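Local coordinates for protein thiosulfate reductase (PDB 2VPZ) that probably reduces sulfur compounds such as thiosulfate or polysulfide, using molybdenum, pterin guanosine dinucleotide cofactors and a 4Fe-4S cluster, at residues Asp665-Val670 with Val739-Ala744; His652-Lys657 with Ile688-Val693; Pro469-Met474 with Gly700-Leu705. One frame throughout, in Å; residues are numbered along the deposited sequence.

Contact 1 (Asp665-Val670 with Val739-Ala744); sequences DYVMLV and VRLEKA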
loop_
_atom_site.group_PDB
_atom_site.type_symbol
_atom_site.label_atom_id
_atom_site.label_comp_id
_atom_site.label_asym_id
_atom_site.label_seq_id
_atom_site.Cartn_x
_atom_site.Cartn_y
_atom_site.Cartn_z
ATOM N N ASP A 665 1.934 -3.375 -33.147
ATOM C CA ASP A 665 1.879 -3.998 -34.475
ATOM C C ASP A 665 0.536 -4.598 -34.858
ATOM O O ASP A 665 -0.308 -4.875 -34.008
ATOM C CB ASP A 665 2.953 -5.087 -34.635
ATOM C CG ASP A 665 4.382 -4.561 -34.616
ATOM O OD1 ASP A 665 4.556 -3.325 -34.588
ATOM O OD2 ASP A 665 5.320 -5.400 -34.635
ATOM N N TYR A 666 0.357 -4.807 -36.161
ATOM C CA TYR A 666 -0.835 -5.424 -36.727
ATOM C C TYR A 666 -0.386 -6.695 -37.401
ATOM O O TYR A 666 0.796 -6.880 -37.704
ATOM C CB TYR A 666 -1.577 -4.493 -37.660
ATOM C CG TYR A 666 -2.451 -3.567 -36.858
ATOM C CD1 TYR A 666 -1.896 -2.502 -36.151
ATOM C CD2 TYR A 666 -3.827 -3.810 -36.736
ATOM C CE1 TYR A 666 -2.670 -1.695 -35.337
ATOM C CE2 TYR A 666 -4.627 -3.013 -35.924
ATOM C CZ TYR A 666 -4.041 -1.950 -35.223
ATOM O OH TYR A 666 -4.827 -1.161 -34.410
ATOM N N VAL A 667 -1.349 -7.568 -37.652
ATOM C CA VAL A 667 -1.015 -8.871 -38.227
ATOM C C VAL A 667 -2.226 -9.456 -38.971
ATOM O O VAL A 667 -3.367 -9.059 -38.695
ATOM C CB VAL A 667 -0.657 -9.819 -37.000
ATOM C CG1 VAL A 667 -1.433 -11.127 -37.110
ATOM C CG2 VAL A 667 0.862 -10.066 -36.891
ATOM N N MET A 668 -1.982 -10.332 -39.946
ATOM C CA MET A 668 -3.098 -11.065 -40.599
ATOM C C MET A 668 -3.061 -12.463 -39.956
ATOM O O MET A 668 -1.976 -12.976 -39.649
ATOM C CB MET A 668 -2.905 -11.299 -42.118
ATOM C CG MET A 668 -2.817 -10.092 -43.027
ATOM S SD MET A 668 -4.373 -9.108 -43.078
ATOM C CE MET A 668 -5.558 -10.300 -43.785
ATOM N N LEU A 669 -4.234 -13.056 -39.742
ATOM C CA LEU A 669 -4.314 -14.441 -39.234
ATOM C C LEU A 669 -4.643 -15.340 -40.473
ATOM O O LEU A 669 -5.593 -15.088 -41.214
ATOM C CB LEU A 669 -5.429 -14.602 -38.151
ATOM C CG LEU A 669 -5.209 -13.751 -36.891
ATOM C CD1 LEU A 669 -6.452 -13.795 -36.001
ATOM C CD2 LEU A 669 -3.950 -14.202 -36.101
ATOM N N VAL A 670 -3.805 -16.348 -40.701
ATOM C CA VAL A 670 -4.019 -17.260 -41.825
ATOM C C VAL A 670 -4.264 -18.683 -41.242
ATOM O O VAL A 670 -3.495 -19.142 -40.388
ATOM C CB VAL A 670 -2.759 -17.251 -42.806
ATOM C CG1 VAL A 670 -3.139 -17.883 -44.162
ATOM C CG2 VAL A 670 -2.260 -15.785 -43.011
ATOM N N VAL A 739 -4.157 -21.471 -36.579
ATOM C CA VAL A 739 -3.892 -20.216 -37.245
ATOM C C VAL A 739 -2.422 -19.769 -37.064
ATOM O O VAL A 739 -1.802 -20.111 -36.047
ATOM C CB VAL A 739 -4.876 -19.159 -36.640
ATOM C CG1 VAL A 739 -4.235 -18.466 -35.437
ATOM C CG2 VAL A 739 -5.351 -18.199 -37.699
ATOM N N ARG A 740 -1.850 -19.073 -38.054
ATOM C CA ARG A 740 -0.485 -18.535 -37.947
ATOM C C ARG A 740 -0.520 -17.014 -38.229
ATOM O O ARG A 740 -1.439 -16.526 -38.897
ATOM C CB ARG A 740 0.482 -19.244 -38.879
ATOM C CG ARG A 740 0.215 -18.903 -40.278
ATOM C CD ARG A 740 0.914 -19.798 -41.225
ATOM N NE ARG A 740 1.260 -18.959 -42.336
ATOM C CZ ARG A 740 0.654 -18.986 -43.497
ATOM N NH1 ARG A 740 -0.322 -19.847 -43.679
ATOM N NH2 ARG A 740 0.985 -18.122 -44.459
ATOM N N LEU A 741 0.456 -16.268 -37.710
ATOM C CA LEU A 741 0.490 -14.810 -37.851
ATOM C C LEU A 741 1.530 -14.273 -38.852
ATOM O O LEU A 741 2.699 -14.654 -38.816
ATOM C CB LEU A 741 0.659 -14.126 -36.472
ATOM C CG LEU A 741 0.500 -14.685 -35.044
ATOM C CD1 LEU A 741 0.343 -13.429 -34.175
ATOM C CD2 LEU A 741 -0.684 -15.661 -34.788
ATOM N N GLU A 742 1.081 -13.364 -39.714
ATOM C CA GLU A 742 1.867 -12.756 -40.787
ATOM C C GLU A 742 1.863 -11.225 -40.597
ATOM O O GLU A 742 0.792 -10.624 -40.553
ATOM C CB GLU A 742 1.203 -13.161 -42.112
ATOM C CG GLU A 742 1.840 -12.733 -43.437
ATOM C CD GLU A 742 1.036 -13.228 -44.660
ATOM O OE1 GLU A 742 0.185 -12.460 -45.175
ATOM O OE2 GLU A 742 1.258 -14.398 -45.074
ATOM N N LYS A 743 3.037 -10.607 -40.460
ATOM C CA LYS A 743 3.163 -9.148 -40.271
ATOM C C LYS A 743 2.353 -8.349 -41.327
ATOM O O LYS A 743 2.428 -8.621 -42.527
ATOM C CB LYS A 743 4.644 -8.721 -40.303
ATOM C CG LYS A 743 5.147 -7.865 -39.108
ATOM C CD LYS A 743 4.274 -6.633 -38.773
ATOM C CE LYS A 743 5.110 -5.449 -38.215
ATOM N NZ LYS A 743 6.564 -5.754 -37.896
ATOM N N ALA A 744 1.591 -7.358 -40.875
ATOM C CA ALA A 744 0.747 -6.548 -41.753
ATOM C C ALA A 744 0.875 -5.058 -41.408
ATOM O O ALA A 744 1.469 -4.727 -40.390
ATOM C CB ALA A 744 -0.734 -7.009 -41.610
HETATM O O HOH W 1 2.015 -3.338 -38.194
#
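V670 carries CG1 anti to its backbone N (chi1 -164°), while R740 sets CG between its N and carbonyl carbon (chi1 70°) and bends at chi3; the two side chains lie side by side, pointing the same way. This is an antiparallel strand pair in the mixed sheet of the dinucleotide-binding domain, a member of the double-psi beta-barrel clan. V670 CB sits 3.6 Å above the plane of the R740 guanidinium, toward its rim, and V670 CG1 reaches R740 NH1 at 3.5 Å. E742 OE2 makes a long salt bridge to R740 NH2, while E742 OE1 is paired with K676. Both M668/E742 and V670/R740 are hydrogen-bonded pairs, each closed in both directions; M668 N to E742 O is 2.9 Å and nearly straight (170° at hydrogen). Between them, the non-hydrogen-bonded pair L669/L741 brings the two CD2 methyls to 3.8 Å, and L669 CB meets V739 CG2 at 3.6 Å. I695 and V693 of strand 692-696 pack on this leucine-bearing face. At the other end, K743 NZ forms a salt bridge of 3.5 Å to D665 OD2, which also accepts from K662 N, and one water links Y666 N to A744 O.

Contact 2 (His652-Lys657 with Ile688-Val693); sequences HKEEAK and IRKDCV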
loop_
_atom_site.group_PDB
_atom_site.type_symbol
_atom_site.label_atom_id
_atom_site.label_comp_id
_atom_site.label_asym_id
_atom_site.label_seq_id
_atom_site.Cartn_x
_atom_site.Cartn_y
_atom_site.Cartn_z
ATOM N N HIS A 652 1.705 -15.380 -26.391
ATOM C CA HIS A 652 2.647 -15.341 -25.310
ATOM C C HIS A 652 3.801 -14.382 -25.642
ATOM O O HIS A 652 4.250 -14.321 -26.783
ATOM C CB HIS A 652 3.292 -16.699 -24.939
ATOM C CG HIS A 652 4.075 -16.693 -23.683
ATOM N ND1 HIS A 652 5.312 -16.137 -23.594
ATOM C CD2 HIS A 652 3.740 -17.036 -22.434
ATOM C CE1 HIS A 652 5.706 -16.126 -22.340
ATOM N NE2 HIS A 652 4.760 -16.671 -21.605
ATOM N N LYS A 653 4.252 -13.611 -24.637
ATOM C CA LYS A 653 5.348 -12.623 -24.735
ATOM C C LYS A 653 6.635 -13.093 -25.452
ATOM O O LYS A 653 7.256 -12.342 -26.210
ATOM C CB LYS A 653 5.727 -12.116 -23.331
ATOM C CG LYS A 653 4.950 -10.930 -22.840
ATOM C CD LYS A 653 4.868 -10.855 -21.328
ATOM C CE LYS A 653 5.197 -9.444 -20.804
ATOM N NZ LYS A 653 5.201 -9.364 -19.302
ATOM N N GLU A 654 7.034 -14.326 -25.167
ATOM C CA GLU A 654 8.221 -14.960 -25.743
ATOM C C GLU A 654 8.017 -15.408 -27.214
ATOM O O GLU A 654 8.990 -15.518 -27.975
ATOM C CB GLU A 654 8.698 -16.139 -24.852
ATOM C CG GLU A 654 9.674 -15.739 -23.701
ATOM C CD GLU A 654 9.427 -16.468 -22.344
ATOM O OE1 GLU A 654 9.448 -17.719 -22.307
ATOM O OE2 GLU A 654 9.245 -15.751 -21.320
ATOM N N GLU A 655 6.779 -15.668 -27.626
ATOM C CA GLU A 655 6.534 -16.029 -29.028
ATOM C C GLU A 655 6.527 -14.738 -29.852
ATOM O O GLU A 655 7.175 -14.679 -30.879
ATOM C CB GLU A 655 5.203 -16.763 -29.246
ATOM C CG GLU A 655 5.011 -18.046 -28.449
ATOM C CD GLU A 655 5.928 -19.187 -28.886
ATOM O OE1 GLU A 655 5.778 -19.637 -30.053
ATOM O OE2 GLU A 655 6.777 -19.615 -28.085
ATOM N N ALA A 656 5.801 -13.711 -29.421
ATOM C CA ALA A 656 5.805 -12.474 -30.199
ATOM C C ALA A 656 7.248 -11.941 -30.347
ATOM O O ALA A 656 7.574 -11.242 -31.306
ATOM C CB ALA A 656 4.886 -11.387 -29.556
ATOM N N LYS A 657 8.126 -12.297 -29.416
ATOM C CA LYS A 657 9.522 -11.839 -29.464
ATOM C C LYS A 657 10.357 -12.593 -30.521
ATOM O O LYS A 657 11.156 -11.974 -31.230
ATOM C CB LYS A 657 10.184 -11.911 -28.079
ATOM C CG LYS A 657 11.408 -11.011 -27.858
ATOM C CD LYS A 657 12.247 -11.523 -26.678
ATOM C CE LYS A 657 13.585 -10.771 -26.509
ATOM N NZ LYS A 657 13.395 -9.309 -26.185
ATOM N N ILE A 688 -1.270 -16.458 -21.310
ATOM C CA ILE A 688 -1.643 -17.558 -22.205
ATOM C C ILE A 688 -0.482 -18.531 -22.482
ATOM O O ILE A 688 0.690 -18.128 -22.471
ATOM C CB ILE A 688 -2.224 -16.986 -23.596
ATOM C CG1 ILE A 688 -2.945 -18.072 -24.395
ATOM C CG2 ILE A 688 -1.081 -16.318 -24.409
ATOM C CD1 ILE A 688 -4.269 -17.617 -25.118
ATOM N N ARG A 689 -0.801 -19.810 -22.679
ATOM C CA ARG A 689 0.200 -20.846 -23.007
ATOM C C ARG A 689 0.811 -20.499 -24.414
ATOM O O ARG A 689 0.252 -19.659 -25.139
ATOM C CB ARG A 689 -0.439 -22.250 -23.015
ATOM C CG ARG A 689 -1.128 -22.657 -21.687
ATOM C CD ARG A 689 -1.803 -24.047 -21.752
ATOM N NE ARG A 689 -1.088 -24.992 -22.615
ATOM C CZ ARG A 689 -0.328 -26.006 -22.221
ATOM N NH1 ARG A 689 -0.152 -26.257 -20.932
ATOM N NH2 ARG A 689 0.266 -26.785 -23.119
ATOM N N LYS A 690 1.932 -21.128 -24.794
ATOM C CA LYS A 690 2.657 -20.888 -26.058
ATOM C C LYS A 690 2.077 -21.609 -27.305
ATOM O O LYS A 690 2.438 -21.310 -28.457
ATOM C CB LYS A 690 4.159 -21.235 -25.903
ATOM C CG LYS A 690 4.900 -20.424 -24.826
ATOM C CD LYS A 690 6.406 -20.719 -24.753
ATOM C CE LYS A 690 7.080 -19.970 -23.588
ATOM N NZ LYS A 690 8.568 -19.809 -23.732
ATOM N N ASP A 691 1.170 -22.549 -26.994
ATOM C CA ASP A 691 0.335 -23.459 -27.842
ATOM C C ASP A 691 -0.802 -22.727 -28.542
ATOM O O ASP A 691 -1.474 -23.275 -29.429
ATOM C CB ASP A 691 -0.613 -24.365 -27.060
ATOM C CG ASP A 691 0.034 -25.373 -26.182
ATOM O OD1 ASP A 691 0.861 -26.132 -26.680
ATOM O OD2 ASP A 691 -0.379 -25.442 -25.009
ATOM N N CYS A 692 -1.149 -21.592 -27.964
ATOM C CA CYS A 692 -2.340 -20.889 -28.331
ATOM C C CYS A 692 -2.258 -19.461 -28.656
ATOM O O CYS A 692 -1.264 -18.787 -28.392
ATOM C CB CYS A 692 -3.374 -21.046 -27.191
ATOM S SG CYS A 692 -3.822 -22.693 -26.656
ATOM N N VAL A 693 -3.401 -19.012 -29.147
ATOM C CA VAL A 693 -3.674 -17.650 -29.543
ATOM C C VAL A 693 -5.211 -17.478 -29.281
ATOM O O VAL A 693 -5.992 -18.437 -29.359
ATOM C CB VAL A 693 -3.215 -17.467 -31.065
ATOM C CG1 VAL A 693 -4.331 -16.969 -31.942
ATOM C CG2 VAL A 693 -1.983 -16.529 -31.121
HETATM O O HOH W 2 0.915 -18.121 -27.305
HETATM O O HOH W 3 4.644 -22.792 -30.317
HETATM O O HOH W 4 8.820 -19.022 -26.359
#
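K690 reaches across to the start of helix 653-658 and meets H652, E654 and E655. Its side chain is extended beyond CG, and the ammonium ends beside E654: K690 NZ to E654 OE1 is 2.7 Å, a salt bridge made on the anti side of the carboxylate and 25° out of its plane. A water accepts from the same NZ and donates to E655 OE2, so the second carboxylate is reached indirectly. E655 OE2 also pairs with R658, and OE1 is hydrogen-bonded to Y619 OH.

H652 is the N-cap. Its ND1 accepts from E654 N at 3.0 Å, close to the ring plane, with 167° at the hydrogen, and its carbonyl O takes both E655 N and A656 N. CG stands anti to the backbone N (chi1 -170°), on the side of the 688-693 segment. There the CD2 edge faces I688 O at 3.2 Å, nearly in plane, while K690 CE lies over the centre of one face, 4.3 Å from the centroid, a CH-pi contact. I688 CG2 also approaches H652 N at 3.5 Å. H652 N donates to a water which donates to R689 O and C692 O, joining the cap to the turn and to the first residue of strand 692-696. A third water donates to K690 O and, weakly, to E655 OE1.

Because ND1 serves as an acceptor, H652 is probably neutral with its proton on NE2, which would suit a ring with a lysine methylene over its face; E654 probably offsets the charge of that lysine.

Contact 3 (Pro469-Met474 with Gly700-Leu705); sequences PQEHVM and GHKAPL. With MGD (2-amino-5,6-dimercapto-7-methyl-3,7,8a,9-tetrahydro-8-oxa-1,3,9,10-tetraaza-anthracen-4-one guanosine dinucleotide), chain H.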
loop_
_atom_site.group_PDB
_atom_site.type_symbol
_atom_site.label_atom_id
_atom_site.label_comp_id
_atom_site.label_asym_id
_atom_site.label_seq_id
_atom_site.Cartn_x
_atom_site.Cartn_y
_atom_site.Cartn_z
ATOM N N PRO A 469 -28.281 -3.632 -41.702
ATOM C CA PRO A 469 -27.902 -4.210 -42.994
ATOM C C PRO A 469 -26.561 -4.944 -42.870
ATOM O O PRO A 469 -25.515 -4.432 -43.276
ATOM C CB PRO A 469 -27.822 -3.013 -43.939
ATOM C CG PRO A 469 -27.535 -1.835 -43.042
ATOM C CD PRO A 469 -28.246 -2.157 -41.728
ATOM N N GLN A 470 -26.618 -6.141 -42.279
ATOM C CA GLN A 470 -25.448 -7.010 -42.066
ATOM C C GLN A 470 -24.965 -7.653 -43.375
ATOM O O GLN A 470 -25.627 -7.512 -44.394
ATOM C CB GLN A 470 -25.812 -8.086 -41.082
ATOM C CG GLN A 470 -26.181 -7.603 -39.715
ATOM C CD GLN A 470 -25.195 -8.096 -38.677
ATOM O OE1 GLN A 470 -25.309 -7.821 -37.479
ATOM N NE2 GLN A 470 -24.200 -8.850 -39.159
ATOM N N GLU A 471 -23.863 -8.397 -43.346
ATOM C CA GLU A 471 -23.408 -9.020 -44.589
ATOM C C GLU A 471 -24.305 -10.170 -45.107
ATOM O O GLU A 471 -24.333 -10.422 -46.317
ATOM C CB GLU A 471 -21.948 -9.532 -44.522
ATOM C CG GLU A 471 -21.512 -10.124 -45.859
ATOM C CD GLU A 471 -20.321 -11.049 -45.755
ATOM O OE1 GLU A 471 -19.821 -11.500 -46.814
ATOM O OE2 GLU A 471 -19.896 -11.328 -44.613
ATOM N N HIS A 472 -25.041 -10.868 -44.251
ATOM C CA HIS A 472 -25.930 -11.975 -44.704
ATOM C C HIS A 472 -27.408 -11.549 -44.964
ATOM O O HIS A 472 -28.193 -12.353 -45.434
ATOM C CB HIS A 472 -26.038 -13.111 -43.694
ATOM C CG HIS A 472 -26.910 -12.813 -42.544
ATOM N ND1 HIS A 472 -28.209 -13.181 -42.461
ATOM C CD2 HIS A 472 -26.694 -12.017 -41.500
ATOM C CE1 HIS A 472 -28.766 -12.629 -41.407
ATOM N NE2 HIS A 472 -27.855 -11.911 -40.797
ATOM N N VAL A 473 -27.794 -10.329 -44.598
ATOM C CA VAL A 473 -29.154 -9.831 -44.836
ATOM C C VAL A 473 -29.238 -9.309 -46.301
ATOM O O VAL A 473 -30.277 -9.431 -46.979
ATOM C CB VAL A 473 -29.559 -8.657 -43.847
ATOM C CG1 VAL A 473 -30.926 -8.062 -44.218
ATOM C CG2 VAL A 473 -29.555 -9.159 -42.380
ATOM N N MET A 474 -28.135 -8.752 -46.787
ATOM C CA MET A 474 -28.029 -8.226 -48.138
ATOM C C MET A 474 -27.726 -9.288 -49.227
ATOM O O MET A 474 -27.214 -8.979 -50.303
ATOM C CB MET A 474 -27.033 -7.045 -48.202
ATOM C CG MET A 474 -27.177 -6.005 -47.067
ATOM S SD MET A 474 -28.867 -5.335 -46.901
ATOM C CE MET A 474 -29.032 -4.379 -48.470
ATOM N N GLY A 700 -14.550 -8.250 -37.656
ATOM C CA GLY A 700 -14.273 -8.635 -39.035
ATOM C C GLY A 700 -15.441 -8.568 -40.002
ATOM O O GLY A 700 -15.487 -9.333 -40.972
ATOM N N HIS A 701 -16.401 -7.680 -39.772
ATOM C CA HIS A 701 -17.557 -7.556 -40.682
ATOM C C HIS A 701 -17.153 -7.046 -42.085
ATOM O O HIS A 701 -16.269 -6.177 -42.185
ATOM C CB HIS A 701 -18.640 -6.526 -40.134
ATOM C CG HIS A 701 -19.335 -6.894 -38.874
ATOM N ND1 HIS A 701 -20.618 -7.354 -38.836
ATOM C CD2 HIS A 701 -18.926 -6.852 -37.603
ATOM C CE1 HIS A 701 -20.970 -7.594 -37.592
ATOM N NE2 HIS A 701 -19.951 -7.296 -36.817
ATOM N N LYS A 702 -17.743 -7.623 -43.136
ATOM C CA LYS A 702 -17.580 -7.079 -44.491
ATOM C C LYS A 702 -19.065 -6.701 -44.771
ATOM O O LYS A 702 -19.838 -7.478 -45.326
ATOM C CB LYS A 702 -17.102 -8.082 -45.551
ATOM C CG LYS A 702 -16.783 -9.478 -45.051
ATOM C CD LYS A 702 -15.307 -9.663 -44.697
ATOM C CE LYS A 702 -15.040 -11.027 -44.033
ATOM N NZ LYS A 702 -14.035 -10.935 -42.908
ATOM N N ALA A 703 -19.466 -5.509 -44.315
ATOM C CA ALA A 703 -20.839 -5.036 -44.503
ATOM C C ALA A 703 -20.763 -3.493 -44.528
ATOM O O ALA A 703 -21.005 -2.837 -43.495
ATOM C CB ALA A 703 -21.718 -5.552 -43.330
ATOM N N PRO A 704 -20.462 -2.898 -45.720
ATOM C CA PRO A 704 -20.356 -1.439 -45.918
ATOM C C PRO A 704 -21.477 -0.536 -45.420
ATOM O O PRO A 704 -21.253 0.639 -45.116
ATOM C CB PRO A 704 -20.183 -1.275 -47.440
ATOM C CG PRO A 704 -19.846 -2.642 -47.952
ATOM C CD PRO A 704 -20.567 -3.591 -47.011
ATOM N N LEU A 705 -22.680 -1.080 -45.369
ATOM C CA LEU A 705 -23.837 -0.305 -44.943
ATOM C C LEU A 705 -23.913 -0.106 -43.417
ATOM O O LEU A 705 -24.545 0.840 -42.962
ATOM C CB LEU A 705 -25.129 -0.867 -45.569
ATOM C CG LEU A 705 -25.214 -0.749 -47.121
ATOM C CD1 LEU A 705 -26.476 -1.464 -47.649
ATOM C CD2 LEU A 705 -25.198 0.731 -47.564
HETATM P PB MGD H . -25.565 -12.376 -33.383
HETATM O O1B MGD H . -24.212 -12.221 -34.007
HETATM O O2B MGD H . -25.993 -11.426 -32.307
HETATM O O3B MGD H . -25.631 -13.948 -33.024
HETATM O O3A MGD H . -25.731 -16.414 -32.580
HETATM P PA MGD H . -26.644 -15.211 -33.094
HETATM O O1A MGD H . -27.775 -14.778 -32.175
HETATM O O2A MGD H . -26.915 -15.499 -34.528
HETATM O "O5'" MGD H . -26.667 -12.250 -34.490
HETATM C "C5'" MGD H . -27.930 -11.636 -34.232
HETATM C "C4'" MGD H . -28.519 -11.278 -35.597
HETATM O "O4'" MGD H . -29.844 -10.912 -35.230
HETATM C "C3'" MGD H . -27.920 -10.072 -36.271
HETATM O "O3'" MGD H . -28.203 -10.228 -37.668
HETATM C "C2'" MGD H . -28.737 -8.927 -35.651
HETATM O "O2'" MGD H . -28.670 -7.835 -36.529
HETATM C "C1'" MGD H . -30.145 -9.519 -35.552
HETATM N N9 MGD H . -31.117 -8.944 -34.547
HETATM C C8 MGD H . -30.818 -8.449 -33.345
HETATM N N7 MGD H . -31.903 -8.042 -32.645
HETATM C C5 MGD H . -32.989 -8.325 -33.397
HETATM C C6 MGD H . -34.510 -8.218 -33.266
HETATM O O6 MGD H . -35.081 -7.689 -32.248
HETATM N N1 MGD H . -35.236 -8.690 -34.333
HETATM C C2 MGD H . -34.686 -9.232 -35.464
HETATM N N2 MGD H . -35.429 -9.691 -36.517
HETATM N N3 MGD H . -33.357 -9.355 -35.579
HETATM C C4 MGD H . -32.447 -8.927 -34.643
HETATM C C10 MGD H . -25.607 -16.747 -31.163
HETATM C C11 MGD H . -24.917 -18.066 -31.073
HETATM O O11 MGD H . -23.826 -17.997 -31.992
HETATM C C12 MGD H . -24.459 -18.513 -29.734
HETATM S S12 MGD H . -25.489 -18.484 -28.365
HETATM C C13 MGD H . -23.248 -19.034 -29.536
HETATM S S13 MGD H . -22.606 -19.523 -28.082
HETATM C C14 MGD H . -22.269 -19.313 -30.541
HETATM N N15 MGD H . -21.096 -18.419 -30.326
HETATM C C16 MGD H . -20.189 -18.439 -31.358
HETATM C C17 MGD H . -18.752 -18.164 -31.274
HETATM O O17 MGD H . -18.225 -17.820 -30.175
HETATM N N18 MGD H . -18.021 -18.303 -32.382
HETATM C C19 MGD H . -18.538 -18.673 -33.570
HETATM N N19 MGD H . -17.775 -18.739 -34.703
HETATM N N20 MGD H . -19.835 -18.965 -33.686
HETATM C C21 MGD H . -20.696 -18.852 -32.680
HETATM N N22 MGD H . -21.998 -19.088 -32.871
HETATM C C23 MGD H . -22.984 -19.145 -31.847
HETATM O O HOH W 5 -23.906 -3.911 -45.477
HETATM O O HOH W 6 -22.163 -8.693 -41.185
HETATM O O HOH W 7 -19.677 -9.891 -42.033
#
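E471 crosses K702 obliquely, with CG anti to the backbone N (chi1 -178°) and an extended chain beyond it. E471 CB lies 3.1 Å from K702 O, and E471 OE2 3.6 Å from K702 CG. The carboxylate has its polar partners elsewhere, K453 and Y718, and K702 NZ bonds to G700 O and pairs with E677. A703 aims CB at the backbone of the loop, 3.6 Å from E471 N. The Q470 chain bends at chi2 (-116°), which places CD; its NE2 lies at the edge of the H701 ring, 3.8 Å from CE1, with amide and ring planes 55° apart. Q470 OE1 lies 3.5 Å from O2' of the guanosine dinucleotide, and O3' lies at the edge of the H472 ring, near its plane, 3.6 Å from NE2. L705 CB sits against P469 CG at 3.6 Å, and M474, bent at chi2 and chi3, meets L705 CD1 with its CE methyl.

Waters link the segments: one joins P469 O to L705 N, another E471 N to H701 ND1 and, weakly, Q470 NE2, a third E471 OE2 to K702 N. The loop bordering the ribose thus meets the dinucleotide-binding domain through solvent bridges and packing, without direct polar bonds.

Contacts 1 and 2 share the mixed sheet of the dinucleotide-binding domain; their centres are about 14 Å apart and they touch where V693 packs on V739 and L741. Contact 3 stands apart, its centre about 23 Å from that of contact 1 and about 33 Å from that of contact 2. Along the chain the order is 469-474, 652-657, 665-670, 688-693, 700-705, 739-744: contact 1 interleaves with both others, and both segments of contact 2 fall between those of contact 3. Contact 3 ties this domain to the loop after strand 462-466 beside one dinucleotide, whereas the side chain of I688 in contact 2 lies about 6 Å from the other, so the two contacts lie near different cofactors.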